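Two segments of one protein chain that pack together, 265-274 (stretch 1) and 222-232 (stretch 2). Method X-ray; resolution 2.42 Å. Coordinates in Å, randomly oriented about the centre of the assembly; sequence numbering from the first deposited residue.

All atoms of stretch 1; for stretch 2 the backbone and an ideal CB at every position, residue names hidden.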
# COMPACT_ATOMS: atom_id res chain seq x y z
N ALA A 265 23.93 18.46 15.01
CA ALA A 265 23.52 17.71 13.83
C ALA A 265 22.61 16.55 14.17
O ALA A 265 21.68 16.25 13.44
CB ALA A 265 24.71 17.20 13.07
N LEU A 266 22.89 15.88 15.28
CA LEU A 266 22.11 14.72 15.66
C LEU A 266 20.73 15.16 16.14
O LEU A 266 19.72 14.51 15.86
CB LEU A 266 22.84 13.90 16.73
CG LEU A 266 24.03 13.09 16.23
CD1 LEU A 266 24.95 12.73 17.38
CD2 LEU A 266 23.55 11.83 15.52
N GLU A 267 20.70 16.28 16.85
CA GLU A 267 19.45 16.88 17.30
C GLU A 267 18.59 17.26 16.10
O GLU A 267 17.41 16.95 16.05
CB GLU A 267 19.72 18.10 18.17
CG GLU A 267 18.48 18.80 18.71
CD GLU A 267 18.80 19.83 19.80
OE1 GLU A 267 19.99 20.21 19.95
OE2 GLU A 267 17.86 20.25 20.52
N ALA A 268 19.20 17.91 15.12
CA ALA A 268 18.48 18.31 13.92
C ALA A 268 17.99 17.09 13.16
O ALA A 268 16.93 17.11 12.53
CB ALA A 268 19.37 19.17 13.03
N TYR A 269 18.76 16.02 13.22
CA TYR A 269 18.42 14.78 12.55
C TYR A 269 17.22 14.11 13.23
O TYR A 269 16.30 13.61 12.57
CB TYR A 269 19.63 13.86 12.54
CG TYR A 269 19.43 12.53 11.86
CD1 TYR A 269 18.87 12.43 10.59
CD2 TYR A 269 19.83 11.36 12.49
CE1 TYR A 269 18.70 11.21 9.98
CE2 TYR A 269 19.67 10.14 11.89
CZ TYR A 269 19.10 10.06 10.64
OH TYR A 269 18.96 8.83 10.06
N ALA A 270 17.24 14.09 14.55
CA ALA A 270 16.15 13.51 15.32
C ALA A 270 14.85 14.24 15.00
O ALA A 270 13.86 13.61 14.65
CB ALA A 270 16.46 13.58 16.80
N ASN A 271 14.87 15.57 15.10
CA ASN A 271 13.70 16.38 14.76
C ASN A 271 13.26 16.23 13.31
O ASN A 271 12.10 15.92 13.03
CB ASN A 271 13.96 17.85 15.05
CG ASN A 271 14.18 18.11 16.52
OD1 ASN A 271 13.81 17.29 17.37
ND2 ASN A 271 14.77 19.26 16.84
N GLY A 272 14.19 16.45 12.40
CA GLY A 272 13.87 16.55 10.99
C GLY A 272 13.41 15.26 10.35
O GLY A 272 12.77 15.28 9.30
N SER A 273 13.74 14.13 10.97
CA SER A 273 13.39 12.85 10.38
C SER A 273 12.13 12.26 10.98
O SER A 273 11.80 11.11 10.71
CB SER A 273 14.54 11.85 10.53
OG SER A 273 14.70 11.47 11.89
N GLN A 274 11.43 13.03 11.81
CA GLN A 274 10.16 12.57 12.37
C GLN A 274 9.16 12.32 11.26
O GLN A 274 8.94 13.18 10.41
CB GLN A 274 9.58 13.59 13.36
CG GLN A 274 10.16 13.52 14.75
CD GLN A 274 9.61 14.61 15.64
OE1 GLN A 274 10.29 15.60 15.92
NE2 GLN A 274 8.36 14.45 16.08
N UNK A 222 16.18 13.03 3.20
CA UNK A 222 16.61 14.43 3.21
C UNK A 222 17.29 14.75 4.52
O UNK A 222 18.34 15.40 4.55
CB UNK A 222 15.43 15.37 2.98
N UNK A 223 16.69 14.31 5.62
CA UNK A 223 17.25 14.58 6.94
C UNK A 223 18.59 13.88 7.10
O UNK A 223 19.50 14.40 7.76
CB UNK A 223 16.28 14.13 8.04
N UNK A 224 18.72 12.72 6.49
CA UNK A 224 19.94 11.96 6.62
C UNK A 224 21.07 12.62 5.80
O UNK A 224 22.20 12.70 6.27
CB UNK A 224 19.71 10.52 6.17
N UNK A 225 20.73 13.06 4.59
CA UNK A 225 21.61 13.87 3.76
C UNK A 225 22.17 15.04 4.55
O UNK A 225 23.38 15.28 4.58
CB UNK A 225 20.87 14.37 2.52
N UNK A 226 21.28 15.77 5.20
CA UNK A 226 21.66 16.93 5.99
C UNK A 226 22.54 16.52 7.18
O UNK A 226 23.45 17.26 7.58
CB UNK A 226 20.41 17.67 6.48
N UNK A 227 22.29 15.33 7.73
CA UNK A 227 23.07 14.85 8.85
C UNK A 227 24.50 14.59 8.39
O UNK A 227 25.46 15.01 9.01
CB UNK A 227 22.45 13.59 9.45
N UNK A 228 24.63 13.90 7.26
CA UNK A 228 25.93 13.60 6.71
C UNK A 228 26.69 14.88 6.37
O UNK A 228 27.89 14.99 6.61
CB UNK A 228 25.79 12.72 5.47
N UNK A 229 25.98 15.86 5.84
CA UNK A 229 26.54 17.15 5.46
C UNK A 229 27.01 17.99 6.64
O UNK A 229 28.07 18.61 6.58
CB UNK A 229 25.50 17.94 4.66
N UNK A 230 26.24 18.02 7.72
CA UNK A 230 26.58 18.90 8.83
C UNK A 230 27.29 18.21 9.98
O UNK A 230 27.81 18.89 10.86
CB UNK A 230 25.31 19.57 9.36
N UNK A 231 27.29 16.89 10.02
CA UNK A 231 27.93 16.21 11.14
C UNK A 231 29.42 16.09 10.85
O UNK A 231 29.82 15.99 9.70
CB UNK A 231 27.31 14.83 11.38
N UNK A 232 30.25 16.13 11.90
CA UNK A 232 31.67 15.89 11.66
C UNK A 232 31.89 14.58 10.92
O UNK A 232 31.19 13.59 11.16
CB UNK A 232 32.44 15.88 12.98

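The two helices run antiparallel, their axes 9.1 Å apart at closest approach, and no hydrogen bond crosses between them. Position 222 is helical and its ideal CB has nothing of stretch 1 within reach; almost any helix-compatible residue would serve. It is Asp 222, whose carboxylate leads away.

At position 223 CA-to-CB points toward stretch 1, and the ideal CB already lies 3.8 Å from Ser 273 CB. With contacts at van der Waals distance from the first carbon, a small residue such as alanine, serine or glycine suits best. Ala 223 occupies it, its methyl packed against the end of the opposing helix, where Gly 272 presents only backbone.

Position 224 points sideways, with its ideal CB 4.0 Å from Tyr 269 CE1 and the phenol hydroxyl beyond. An aromatic, a medium aliphatic or a polar residue could border that ring. His 224 brings CD2 to 3.3 Å from Tyr 269 OH, which lies at the edge of the imidazole near its plane; the two rings meet obliquely, centroids 5.8 Å apart.

Position 225 points away and leaves the choice open; it is Asp 225. Position 226 is sideways, but a long polar chain could bend back toward the carbonyl of Ala 268. Lys 226 does so through water: the water donates to Ala 268 O at 3.2 Å and accepts a weak bond from Lys 226 NZ at 3.4 Å.

Position 227 points toward stretch 1, its ideal CB 3.9 Å from Tyr 269 CD1, with Ala 265 and Leu 266 also offering apolar surface. Leucine, isoleucine or methionine would be natural candidates. Leu 227 sets CD2 over one face of the Tyr 269 ring, 3.7 Å from its centroid, in a CH-pi contact, while its CD1 lies 4.0 Å from Ala 265 CB and 4.2 Å from Leu 266 CD2.

Positions 228 and 229 make no contact and are weakly constrained; they are Val 228 and Ala 229. Position 230 points toward Ala 265 CB, 4.4 Å from the ideal CB, at the helix's last turn, where small or polar residues would fit. Asn 230 keeps its CB at that distance, while its amide lies farther off and makes no contact with stretch 1.

Position 231 has left helical phi/psi, and its CB faces Ala 265 CB at 3.9 Å. A flat or apolar side chain could extend along Leu 266. His 231 does, with CD2 4.1 Å from Leu 266 CG, and its ND1 donates to the carbonyl O of position 232 at 2.7 Å. At position 232, phi of -53° admits proline among others; Pro 232 makes no contact.

Stretch 2, residues 222-232: DAHDKLVANHP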
# COMPACT_ATOMS: atom_id res chain seq x y z
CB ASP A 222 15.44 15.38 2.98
CG ASP A 222 14.95 15.36 1.53
OD1 ASP A 222 15.59 14.70 0.69
OD2 ASP A 222 13.92 16.03 1.23
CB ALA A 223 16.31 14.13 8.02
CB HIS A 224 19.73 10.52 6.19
CG HIS A 224 20.89 9.63 6.49
ND1 HIS A 224 21.95 9.47 5.62
CD2 HIS A 224 21.19 8.89 7.59
CE1 HIS A 224 22.83 8.65 6.16
NE2 HIS A 224 22.40 8.28 7.35
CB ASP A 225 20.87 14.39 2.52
CG ASP A 225 20.70 13.33 1.43
OD1 ASP A 225 21.18 12.18 1.60
OD2 ASP A 225 20.09 13.64 0.39
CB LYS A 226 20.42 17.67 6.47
CG LYS A 226 20.64 19.05 7.06
CD LYS A 226 19.34 19.86 6.98
CE LYS A 226 19.03 20.60 8.28
NZ LYS A 226 17.54 20.75 8.51
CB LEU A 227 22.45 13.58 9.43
CG LEU A 227 23.38 12.84 10.40
CD1 LEU A 227 23.50 13.61 11.71
CD2 LEU A 227 22.93 11.42 10.62
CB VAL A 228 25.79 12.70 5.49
CG1 VAL A 228 27.12 12.61 4.73
CG2 VAL A 228 25.32 11.33 5.92
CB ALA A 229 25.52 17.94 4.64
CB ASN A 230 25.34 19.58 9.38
CG ASN A 230 24.67 20.45 8.36
OD1 ASN A 230 25.29 20.84 7.37
ND2 ASN A 230 23.38 20.75 8.57
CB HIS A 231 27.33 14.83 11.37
CG HIS A 231 27.79 14.18 12.64
ND1 HIS A 231 28.99 13.53 12.74
CD2 HIS A 231 27.21 14.12 13.86
CE1 HIS A 231 29.13 13.07 13.97
NE2 HIS A 231 28.06 13.41 14.67
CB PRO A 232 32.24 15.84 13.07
CG PRO A 232 31.37 16.80 13.83
CD PRO A 232 29.99 16.58 13.28
O HOH W 1 16.86 17.53 9.36
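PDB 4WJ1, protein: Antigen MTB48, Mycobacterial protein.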